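Local structure of segregation and condensation protein A (Thermococcus onnurineus, 6IVH) at residues Pro11-Val19 against Phe107-Leu118; Ile31-Leu42 against Ala56-Lys67. The protein is the kleisin subunit of an archaeal Smc-based condensin, here its N-terminal domain, and probably acts in chromosome condensation and segregation by bridging the Smc subunits. One frame throughout, in Å; residues are numbered along the deposited sequence.

In the fold
Both contacts belong to one compact bundle of four helices, the N-terminal domain of the kleisin. Interaction 2 pairs the consecutive helices 31-47 and 54-72; interaction 1 brings together helices 11-20 and 107-120, which come before and after them in the chain. Their centres lie about 10 Å apart, and side chains join them directly. Ile14 CG2 meets Tyr38 CD2 at 3.5 Å, so Tyr38 of interaction 2 also packs on helix 11-20, while Leu118 CD2 lies 3.6 Å from Leu58 CD2 and ties helix 107-120 to helix 54-72. A short antiparallel pairing of strands 29-30 and 104-105 also links the two pairs.

Interaction 1: residues Pro11-Val19 against Phe107-Leu118; sequences PVDILLQLV and FDDLLDALMDAL
Phe107 reaches the facing helix because its CG lies opposite the backbone N (chi1 -170°), which sends the ring out to Leu15, Leu16 and Val19. The backbone of Leu15 sets its CB at the edge of the phenyl ring, 3.8 Å from Phe107 CE2; with CG opposite the carbonyl carbon (chi1 -67°), Leu15 CD1 runs on to Leu114 CD2 at 3.9 Å. The Leu16 side chain runs at about a right angle to that of Phe107, with CD2 3.6 Å from Phe107 CZ. Val19 comes in obliquely and puts CG2 3.5 Å from Phe107 CE2. One turn along the same helix as the ring, Leu111 lays CD2 over one of its faces, and its other methyl, CD1, faces Val12. Replacing Phe107 by an alanine would probably open a gap between Leu111 and Val19 and leave the end of Leu16 without its partner. Farther along, selenomethionine Met115 bends twice to bring CE within 3.7 Å of Val12 CG2, and Pro11 CG meets Leu118 CD1 at 4.2 Å. The helices, first and last of the modelled domain, run nearly antiparallel at 159°, with axes 11.9 Å apart at closest approach, a separation filled by side chains from both. The hold is apolar packing and van der Waals contact, with no polar pair crossing to fix one exact alignment of the helices.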
loop_
_atom_site.group_PDB
_atom_site.type_symbol
_atom_site.label_atom_id
_atom_site.label_comp_id
_atom_site.label_asym_id
_atom_site.label_seq_id
_atom_site.Cartn_x
_atom_site.Cartn_y
_atom_site.Cartn_z
ATOM N N PRO A 11 -7.693 -1.981 -2.767
ATOM C CA PRO A 11 -6.249 -1.850 -2.503
ATOM C C PRO A 11 -5.398 -2.814 -3.308
ATOM O O PRO A 11 -4.274 -2.466 -3.691
ATOM C CB PRO A 11 -6.139 -2.134 -0.998
ATOM C CG PRO A 11 -7.480 -1.811 -0.447
ATOM C CD PRO A 11 -8.473 -2.133 -1.524
ATOM N N VAL A 12 -5.900 -4.021 -3.574
ATOM C CA VAL A 12 -5.126 -4.994 -4.336
ATOM C C VAL A 12 -4.961 -4.536 -5.779
ATOM O O VAL A 12 -3.896 -4.714 -6.383
ATOM C CB VAL A 12 -5.788 -6.381 -4.249
ATOM C CG1 VAL A 12 -4.958 -7.417 -4.992
ATOM C CG2 VAL A 12 -5.985 -6.782 -2.792
ATOM N N ASP A 13 -6.011 -3.930 -6.348
ATOM C CA ASP A 13 -5.944 -3.429 -7.719
ATOM C C ASP A 13 -4.769 -2.477 -7.903
ATOM O O ASP A 13 -4.012 -2.586 -8.875
ATOM C CB ASP A 13 -7.254 -2.730 -8.086
ATOM C CG ASP A 13 -8.423 -3.688 -8.182
ATOM O OD1 ASP A 13 -8.215 -4.840 -8.611
ATOM O OD2 ASP A 13 -9.551 -3.284 -7.828
ATOM N N ILE A 14 -4.599 -1.535 -6.975
ATOM C CA ILE A 14 -3.525 -0.557 -7.104
ATOM C C ILE A 14 -2.167 -1.224 -6.926
ATOM O O ILE A 14 -1.215 -0.930 -7.659
ATOM C CB ILE A 14 -3.735 0.595 -6.105
ATOM C CG1 ILE A 14 -5.075 1.289 -6.372
ATOM C CG2 ILE A 14 -2.582 1.584 -6.181
ATOM C CD1 ILE A 14 -5.415 2.383 -5.383
ATOM N N LEU A 15 -2.056 -2.142 -5.964
ATOM C CA LEU A 15 -0.773 -2.792 -5.715
ATOM C C LEU A 15 -0.372 -3.695 -6.875
ATOM O O LEU A 15 0.797 -3.709 -7.279
ATOM C CB LEU A 15 -0.829 -3.579 -4.405
ATOM C CG LEU A 15 -0.974 -2.738 -3.132
ATOM C CD1 LEU A 15 -1.405 -3.598 -1.955
ATOM C CD2 LEU A 15 0.333 -2.015 -2.824
ATOM N N LEU A 16 -1.330 -4.444 -7.435
ATOM C CA LEU A 16 -1.017 -5.339 -8.549
ATOM C C LEU A 16 -0.578 -4.563 -9.788
ATOM O O LEU A 16 0.339 -4.987 -10.503
ATOM C CB LEU A 16 -2.217 -6.228 -8.883
ATOM C CG LEU A 16 -2.573 -7.352 -7.914
ATOM C CD1 LEU A 16 -3.828 -8.081 -8.357
ATOM C CD2 LEU A 16 -1.414 -8.310 -7.825
ATOM N N GLN A 17 -1.237 -3.439 -10.073
ATOM C CA GLN A 17 -0.873 -2.636 -11.237
ATOM C C GLN A 17 0.504 -2.005 -11.068
ATOM O O GLN A 17 1.201 -1.756 -12.058
ATOM C CB GLN A 17 -1.939 -1.563 -11.481
ATOM C CG GLN A 17 -1.738 -0.729 -12.757
ATOM C CD GLN A 17 -0.910 0.526 -12.535
ATOM O OE1 GLN A 17 -0.790 1.022 -11.411
ATOM N NE2 GLN A 17 -0.337 1.049 -13.613
ATOM N N LEU A 18 0.902 -1.723 -9.826
ATOM C CA LEU A 18 2.267 -1.274 -9.571
ATOM C C LEU A 18 3.262 -2.395 -9.834
ATOM O O LEU A 18 4.336 -2.163 -10.398
ATOM C CB LEU A 18 2.401 -0.767 -8.133
ATOM C CG LEU A 18 1.682 0.533 -7.761
ATOM C CD1 LEU A 18 1.831 0.820 -6.273
ATOM C CD2 LEU A 18 2.222 1.686 -8.588
ATOM N N VAL A 19 2.919 -3.619 -9.432
ATOM C CA VAL A 19 3.771 -4.765 -9.725
ATOM C C VAL A 19 3.776 -5.054 -11.221
ATOM O O VAL A 19 4.834 -5.233 -11.834
ATOM C CB VAL A 19 3.309 -5.991 -8.919
ATOM C CG1 VAL A 19 4.049 -7.236 -9.379
ATOM C CG2 VAL A 19 3.513 -5.758 -7.432
ATOM N N PHE A 107 5.781 -9.259 -1.669
ATOM C CA PHE A 107 4.428 -8.862 -2.044
ATOM C C PHE A 107 3.381 -9.610 -1.228
ATOM O O PHE A 107 2.407 -9.008 -0.764
ATOM C CB PHE A 107 4.203 -9.078 -3.538
ATOM C CG PHE A 107 2.927 -8.472 -4.043
ATOM C CD1 PHE A 107 1.865 -9.273 -4.426
ATOM C CD2 PHE A 107 2.781 -7.095 -4.111
ATOM C CE1 PHE A 107 0.688 -8.713 -4.884
ATOM C CE2 PHE A 107 1.607 -6.530 -4.565
ATOM C CZ PHE A 107 0.559 -7.339 -4.955
ATOM N N ASP A 108 3.562 -10.920 -1.038
ATOM C CA ASP A 108 2.616 -11.673 -0.222
ATOM C C ASP A 108 2.672 -11.246 1.239
ATOM O O ASP A 108 1.638 -11.231 1.916
ATOM C CB ASP A 108 2.880 -13.175 -0.350
ATOM C CG ASP A 108 2.672 -13.688 -1.763
ATOM O OD1 ASP A 108 1.504 -13.795 -2.195
ATOM O OD2 ASP A 108 3.677 -13.988 -2.442
ATOM N N ASP A 109 3.859 -10.894 1.741
ATOM C CA ASP A 109 3.968 -10.433 3.123
ATOM C C ASP A 109 3.281 -9.087 3.314
ATOM O O ASP A 109 2.567 -8.884 4.304
ATOM C CB ASP A 109 5.437 -10.352 3.541
ATOM C CG ASP A 109 6.001 -11.696 3.958
ATOM O OD1 ASP A 109 5.260 -12.486 4.582
ATOM O OD2 ASP A 109 7.188 -11.962 3.667
ATOM N N LEU A 110 3.488 -8.152 2.380
ATOM C CA LEU A 110 2.827 -6.853 2.474
ATOM C C LEU A 110 1.315 -7.003 2.345
ATOM O O LEU A 110 0.555 -6.330 3.052
ATOM C CB LEU A 110 3.379 -5.908 1.401
ATOM C CG LEU A 110 3.335 -4.389 1.617
ATOM C CD1 LEU A 110 4.191 -3.688 0.582
ATOM C CD2 LEU A 110 1.929 -3.832 1.562
ATOM N N LEU A 111 0.867 -7.889 1.451
ATOM C CA LEU A 111 -0.559 -8.162 1.305
ATOM C C LEU A 111 -1.167 -8.628 2.623
ATOM O O LEU A 111 -2.246 -8.168 3.016
ATOM C CB LEU A 111 -0.767 -9.210 0.207
ATOM C CG LEU A 111 -1.158 -8.769 -1.204
ATOM C CD1 LEU A 111 -2.634 -8.480 -1.331
ATOM C CD2 LEU A 111 -0.360 -7.547 -1.616
ATOM N N ASP A 112 -0.483 -9.536 3.326
ATOM C CA ASP A 112 -0.971 -9.994 4.624
ATOM C C ASP A 112 -0.873 -8.893 5.673
ATOM O O ASP A 112 -1.793 -8.712 6.478
ATOM C CB ASP A 112 -0.194 -11.233 5.074
ATOM C CG ASP A 112 -0.748 -12.519 4.486
ATOM O OD1 ASP A 112 -0.301 -12.917 3.388
ATOM O OD2 ASP A 112 -1.631 -13.133 5.123
ATOM N N ALA A 113 0.234 -8.146 5.676
ATOM C CA ALA A 113 0.405 -7.078 6.657
ATOM C C ALA A 113 -0.635 -5.979 6.468
ATOM O O ALA A 113 -1.175 -5.452 7.450
ATOM C CB ALA A 113 1.817 -6.501 6.565
ATOM N N LEU A 114 -0.934 -5.620 5.216
ATOM C CA LEU A 114 -1.893 -4.548 4.977
ATOM C C LEU A 114 -3.320 -5.003 5.264
ATOM O O LEU A 114 -4.098 -4.269 5.885
ATOM C CB LEU A 114 -1.761 -4.034 3.542
ATOM C CG LEU A 114 -2.798 -3.013 3.082
ATOM C CD1 LEU A 114 -2.741 -1.772 3.945
ATOM C CD2 LEU A 114 -2.589 -2.645 1.623
HETATM N N MSE A 115 -3.681 -6.206 4.827
HETATM C CA MSE A 115 -5.026 -6.735 5.061
HETATM C C MSE A 115 -5.290 -7.012 6.539
HETATM O O MSE A 115 -6.434 -6.941 6.993
HETATM C CB MSE A 115 -5.255 -8.011 4.246
HETATM C CG MSE A 115 -6.356 -7.908 3.194
HETATM SE SE MSE A 115 -6.190 -6.355 2.029
HETATM C CE MSE A 115 -4.888 -7.045 0.759
ATOM N N ASP A 116 -4.236 -7.335 7.293
ATOM C CA ASP A 116 -4.394 -7.476 8.738
ATOM C C ASP A 116 -4.654 -6.126 9.392
ATOM O O ASP A 116 -5.462 -6.025 10.323
ATOM C CB ASP A 116 -3.159 -8.139 9.349
ATOM C CG ASP A 116 -3.239 -9.657 9.326
ATOM O OD1 ASP A 116 -4.351 -10.196 9.139
ATOM O OD2 ASP A 116 -2.188 -10.310 9.503
ATOM N N ALA A 117 -3.982 -5.075 8.915
ATOM C CA ALA A 117 -4.234 -3.741 9.445
ATOM C C ALA A 117 -5.582 -3.202 8.989
ATOM O O ALA A 117 -6.231 -2.454 9.729
ATOM C CB ALA A 117 -3.113 -2.788 9.029
ATOM N N LEU A 118 -6.018 -3.569 7.782
ATOM C CA LEU A 118 -7.302 -3.088 7.283
ATOM C C LEU A 118 -8.463 -3.672 8.077
ATOM O O LEU A 118 -9.428 -2.964 8.387
ATOM C CB LEU A 118 -7.446 -3.419 5.798
ATOM C CG LEU A 118 -6.710 -2.506 4.817
ATOM C CD1 LEU A 118 -6.620 -3.150 3.448
ATOM C CD2 LEU A 118 -7.412 -1.166 4.721
#

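Interaction 2: residues Ile31-Leu42 against Ala56-Lys67; sequences IVDLTEKYIERL and AILAASILVRMK
Tyr38 lies across the gap to helix 54-72 and makes contact along its whole length. With CG opposite the backbone N (chi1 -180°), the ring is carried out toward that helix. CB and CG both sit against Leu63 CD1, CG at 3.6 Å. That methyl stands over one face of the ring, 4.0 Å from the centroid, as a CH-pi contact, while the leucine as a whole crosses the tyrosine at about a right angle. Farther out, CE1 approaches Ala60 CB at 3.9 Å and CZ approaches Ala59 CB at 4.1 Å. At the tip, OH donates a 2.6 Å hydrogen bond to Ala56 O. It arrives in the carbonyl plane on a lone pair, with a C=O...O angle of 113°, and the carbonyl oxygen lies in turn at the ring edge. While Ala56 O takes the tyrosine hydroxyl, Ala60 N makes a weak bond to Ile57 O, a shorter helical step than the usual one back to Ala56 O.

This is knobs-into-holes packing in an antiparallel helical hairpin, its axes 8.5 Å apart at 154°. Tyr38 fills a hole made by Ala56, Ala59, Ala60 and Leu63, where three alanines leave room for a ring; Leu63 returns as a knob among Ile31, Leu34, Thr35 and Tyr38. Its CD2 touches Ile31 CD1 at 3.7 Å, and its CD1 also meets Leu34 CD1. Thr35 keeps OG1 beside its own backbone N, from where it hydrogen-bonds back to Ile31 O; CG2 is thereby turned to Val64 CG2, 3.8 Å away. Lys67 packs its aliphatic stem on Val32 and Thr35, and at the other end of the pair Leu42 CD2 rests on the methyl of Ala60.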
loop_
_atom_site.group_PDB
_atom_site.type_symbol
_atom_site.label_atom_id
_atom_site.label_comp_id
_atom_site.label_asym_id
_atom_site.label_seq_id
_atom_site.Cartn_x
_atom_site.Cartn_y
_atom_site.Cartn_z
ATOM N N ILE A 31 8.876 -0.085 1.548
ATOM C CA ILE A 31 7.590 0.416 2.032
ATOM C C ILE A 31 7.563 1.939 2.036
ATOM O O ILE A 31 6.494 2.550 1.910
ATOM C CB ILE A 31 7.277 -0.163 3.428
ATOM C CG1 ILE A 31 5.830 0.132 3.825
ATOM C CG2 ILE A 31 8.221 0.402 4.472
ATOM C CD1 ILE A 31 4.812 -0.454 2.881
ATOM N N VAL A 32 8.726 2.579 2.171
ATOM C CA VAL A 32 8.786 4.034 2.087
ATOM C C VAL A 32 8.577 4.488 0.648
ATOM O O VAL A 32 7.810 5.420 0.377
ATOM C CB VAL A 32 10.122 4.548 2.655
ATOM C CG1 VAL A 32 10.224 6.058 2.502
ATOM C CG2 VAL A 32 10.266 4.146 4.117
ATOM N N ASP A 33 9.246 3.827 -0.297
ATOM C CA ASP A 33 9.077 4.180 -1.701
ATOM C C ASP A 33 7.737 3.700 -2.243
ATOM O O ASP A 33 7.177 4.327 -3.149
ATOM C CB ASP A 33 10.226 3.601 -2.527
ATOM C CG ASP A 33 11.585 4.073 -2.045
ATOM O OD1 ASP A 33 11.648 5.128 -1.377
ATOM O OD2 ASP A 33 12.590 3.390 -2.335
ATOM N N LEU A 34 7.207 2.600 -1.701
ATOM C CA LEU A 34 5.931 2.072 -2.173
ATOM C C LEU A 34 4.766 2.970 -1.775
ATOM O O LEU A 34 3.772 3.050 -2.507
ATOM C CB LEU A 34 5.720 0.656 -1.632
ATOM C CG LEU A 34 4.491 -0.166 -2.049
ATOM C CD1 LEU A 34 3.265 0.124 -1.184
ATOM C CD2 LEU A 34 4.175 0.044 -3.520
ATOM N N THR A 35 4.867 3.645 -0.628
ATOM C CA THR A 35 3.733 4.402 -0.108
ATOM C C THR A 35 3.335 5.531 -1.052
ATOM O O THR A 35 2.153 5.697 -1.375
ATOM C CB THR A 35 4.061 4.947 1.281
ATOM O OG1 THR A 35 4.359 3.854 2.159
ATOM C CG2 THR A 35 2.879 5.730 1.837
ATOM N N GLU A 36 4.309 6.315 -1.518
ATOM C CA GLU A 36 3.967 7.432 -2.392
ATOM C C GLU A 36 3.581 6.959 -3.789
ATOM O O GLU A 36 2.763 7.605 -4.451
ATOM C CB GLU A 36 5.122 8.436 -2.459
ATOM C CG GLU A 36 4.757 9.776 -3.114
ATOM C CD GLU A 36 3.649 10.525 -2.381
ATOM O OE1 GLU A 36 3.441 10.263 -1.177
ATOM O OE2 GLU A 36 2.994 11.382 -3.013
ATOM N N LYS A 37 4.146 5.840 -4.252
ATOM C CA LYS A 37 3.697 5.263 -5.517
ATOM C C LYS A 37 2.233 4.849 -5.434
ATOM O O LYS A 37 1.473 5.022 -6.396
ATOM C CB LYS A 37 4.570 4.065 -5.896
ATOM C CG LYS A 37 6.035 4.399 -6.138
ATOM C CD LYS A 37 6.792 3.177 -6.640
ATOM C CE LYS A 37 8.273 3.472 -6.826
ATOM N NZ LYS A 37 8.983 3.585 -5.524
ATOM N N TYR A 38 1.819 4.302 -4.288
ATOM C CA TYR A 38 0.411 3.987 -4.077
ATOM C C TYR A 38 -0.441 5.249 -4.093
ATOM O O TYR A 38 -1.519 5.275 -4.700
ATOM C CB TYR A 38 0.238 3.239 -2.753
ATOM C CG TYR A 38 -1.189 2.855 -2.429
ATOM C CD1 TYR A 38 -2.027 3.722 -1.737
ATOM C CD2 TYR A 38 -1.694 1.617 -2.802
ATOM C CE1 TYR A 38 -3.331 3.370 -1.438
ATOM C CE2 TYR A 38 -2.993 1.257 -2.509
ATOM C CZ TYR A 38 -3.807 2.135 -1.826
ATOM O OH TYR A 38 -5.103 1.775 -1.533
ATOM N N ILE A 39 0.024 6.306 -3.425
ATOM C CA ILE A 39 -0.732 7.553 -3.384
ATOM C C ILE A 39 -0.757 8.208 -4.760
ATOM O O ILE A 39 -1.776 8.779 -5.170
ATOM C CB ILE A 39 -0.145 8.490 -2.314
ATOM C CG1 ILE A 39 -0.369 7.898 -0.919
ATOM C CG2 ILE A 39 -0.745 9.882 -2.426
ATOM C CD1 ILE A 39 0.184 8.748 0.206
ATOM N N GLU A 40 0.359 8.137 -5.493
ATOM C CA GLU A 40 0.384 8.647 -6.861
ATOM C C GLU A 40 -0.713 8.005 -7.698
ATOM O O GLU A 40 -1.519 8.701 -8.325
ATOM C CB GLU A 40 1.753 8.400 -7.499
ATOM C CG GLU A 40 2.869 9.310 -7.002
ATOM C CD GLU A 40 4.230 8.920 -7.556
ATOM O OE1 GLU A 40 4.277 8.258 -8.616
ATOM O OE2 GLU A 40 5.254 9.273 -6.932
ATOM N N ARG A 41 -0.765 6.672 -7.704
ATOM C CA ARG A 41 -1.782 5.973 -8.484
ATOM C C ARG A 41 -3.178 6.245 -7.940
ATOM O O ARG A 41 -4.128 6.405 -8.714
ATOM C CB ARG A 41 -1.494 4.472 -8.500
ATOM C CG ARG A 41 -2.547 3.647 -9.214
ATOM C CD ARG A 41 -2.512 3.898 -10.716
ATOM N NE ARG A 41 -3.303 2.912 -11.443
ATOM C CZ ARG A 41 -3.620 3.006 -12.729
ATOM N NH1 ARG A 41 -3.215 4.049 -13.442
ATOM N NH2 ARG A 41 -4.347 2.057 -13.302
ATOM N N LEU A 42 -3.319 6.306 -6.614
ATOM C CA LEU A 42 -4.616 6.621 -6.021
ATOM C C LEU A 42 -5.102 7.995 -6.463
ATOM O O LEU A 42 -6.301 8.199 -6.683
ATOM C CB LEU A 42 -4.528 6.551 -4.499
ATOM C CG LEU A 42 -5.839 6.772 -3.748
ATOM C CD1 LEU A 42 -6.856 5.718 -4.151
ATOM C CD2 LEU A 42 -5.605 6.757 -2.247
ATOM N N ALA A 56 -9.335 1.030 -0.070
ATOM C CA ALA A 56 -8.221 1.637 -0.789
ATOM C C ALA A 56 -7.866 3.007 -0.224
ATOM O O ALA A 56 -6.697 3.408 -0.261
ATOM C CB ALA A 56 -8.549 1.743 -2.278
ATOM N N ILE A 57 -8.854 3.737 0.296
ATOM C CA ILE A 57 -8.567 5.004 0.959
ATOM C C ILE A 57 -7.902 4.756 2.306
ATOM O O ILE A 57 -6.914 5.411 2.656
ATOM C CB ILE A 57 -9.857 5.832 1.105
ATOM C CG1 ILE A 57 -10.410 6.215 -0.273
ATOM C CG2 ILE A 57 -9.608 7.067 1.948
ATOM C CD1 ILE A 57 -11.746 6.927 -0.219
ATOM N N LEU A 58 -8.426 3.799 3.077
ATOM C CA LEU A 58 -7.846 3.481 4.378
ATOM C C LEU A 58 -6.448 2.887 4.245
ATOM O O LEU A 58 -5.594 3.117 5.112
ATOM C CB LEU A 58 -8.763 2.518 5.134
ATOM C CG LEU A 58 -8.260 1.945 6.461
ATOM C CD1 LEU A 58 -7.980 3.056 7.459
ATOM C CD2 LEU A 58 -9.266 0.956 7.022
ATOM N N ALA A 59 -6.193 2.130 3.174
ATOM C CA ALA A 59 -4.876 1.532 2.987
ATOM C C ALA A 59 -3.795 2.592 2.820
ATOM O O ALA A 59 -2.635 2.356 3.177
ATOM C CB ALA A 59 -4.894 0.592 1.781
ATOM N N ALA A 60 -4.151 3.758 2.279
ATOM C CA ALA A 60 -3.179 4.839 2.142
ATOM C C ALA A 60 -2.691 5.312 3.505
ATOM O O ALA A 60 -1.489 5.521 3.708
ATOM C CB ALA A 60 -3.791 5.998 1.354
ATOM N N SER A 61 -3.615 5.487 4.456
ATOM C CA SER A 61 -3.228 5.899 5.802
ATOM C C SER A 61 -2.348 4.847 6.466
ATOM O O SER A 61 -1.402 5.183 7.188
ATOM C CB SER A 61 -4.473 6.168 6.648
ATOM O OG SER A 61 -5.339 7.092 6.011
ATOM N N ILE A 62 -2.643 3.567 6.226
ATOM C CA ILE A 62 -1.838 2.498 6.803
ATOM C C ILE A 62 -0.431 2.508 6.216
ATOM O O ILE A 62 0.560 2.386 6.946
ATOM C CB ILE A 62 -2.530 1.140 6.591
ATOM C CG1 ILE A 62 -3.909 1.136 7.258
ATOM C CG2 ILE A 62 -1.660 0.009 7.125
ATOM C CD1 ILE A 62 -4.720 -0.114 6.987
ATOM N N LEU A 63 -0.320 2.661 4.892
ATOM C CA LEU A 63 0.994 2.691 4.259
ATOM C C LEU A 63 1.809 3.895 4.710
ATOM O O LEU A 63 3.040 3.812 4.796
ATOM C CB LEU A 63 0.848 2.691 2.737
ATOM C CG LEU A 63 0.310 1.399 2.126
ATOM C CD1 LEU A 63 0.205 1.519 0.613
ATOM C CD2 LEU A 63 1.192 0.225 2.516
ATOM N N VAL A 64 1.150 5.021 4.997
ATOM C CA VAL A 64 1.872 6.183 5.502
ATOM C C VAL A 64 2.459 5.887 6.877
ATOM O O VAL A 64 3.606 6.249 7.169
ATOM C CB VAL A 64 0.953 7.417 5.525
ATOM C CG1 VAL A 64 1.625 8.565 6.266
ATOM C CG2 VAL A 64 0.606 7.841 4.108
ATOM N N ARG A 65 1.691 5.213 7.739
ATOM C CA ARG A 65 2.216 4.839 9.048
ATOM C C ARG A 65 3.334 3.812 8.923
ATOM O O ARG A 65 4.351 3.908 9.618
ATOM C CB ARG A 65 1.096 4.300 9.936
ATOM C CG ARG A 65 1.598 3.693 11.241
ATOM C CD ARG A 65 0.468 3.099 12.065
ATOM N NE ARG A 65 -0.287 2.092 11.322
ATOM C CZ ARG A 65 0.073 0.818 11.209
ATOM N NH1 ARG A 65 1.187 0.386 11.784
ATOM N NH2 ARG A 65 -0.681 -0.025 10.514
HETATM N N MSE A 66 3.167 2.830 8.043
HETATM C CA MSE A 66 4.166 1.781 7.882
HETATM C C MSE A 66 5.474 2.332 7.326
HETATM O O MSE A 66 6.546 1.783 7.588
HETATM C CB MSE A 66 3.634 0.667 6.978
HETATM C CG MSE A 66 2.484 -0.112 7.592
HETATM SE SE MSE A 66 1.785 -1.491 6.414
HETATM C CE MSE A 66 3.348 -2.652 6.367
ATOM N N LYS A 67 5.386 3.419 6.561
ATOM C CA LYS A 67 6.589 4.055 6.041
ATOM C C LYS A 67 7.199 5.039 7.030
ATOM O O LYS A 67 8.416 5.259 7.001
ATOM C CB LYS A 67 6.293 4.762 4.713
ATOM C CG LYS A 67 6.159 6.277 4.795
ATOM C CD LYS A 67 6.455 6.921 3.446
ATOM C CE LYS A 67 6.298 8.436 3.491
ATOM N NZ LYS A 67 4.878 8.854 3.678
#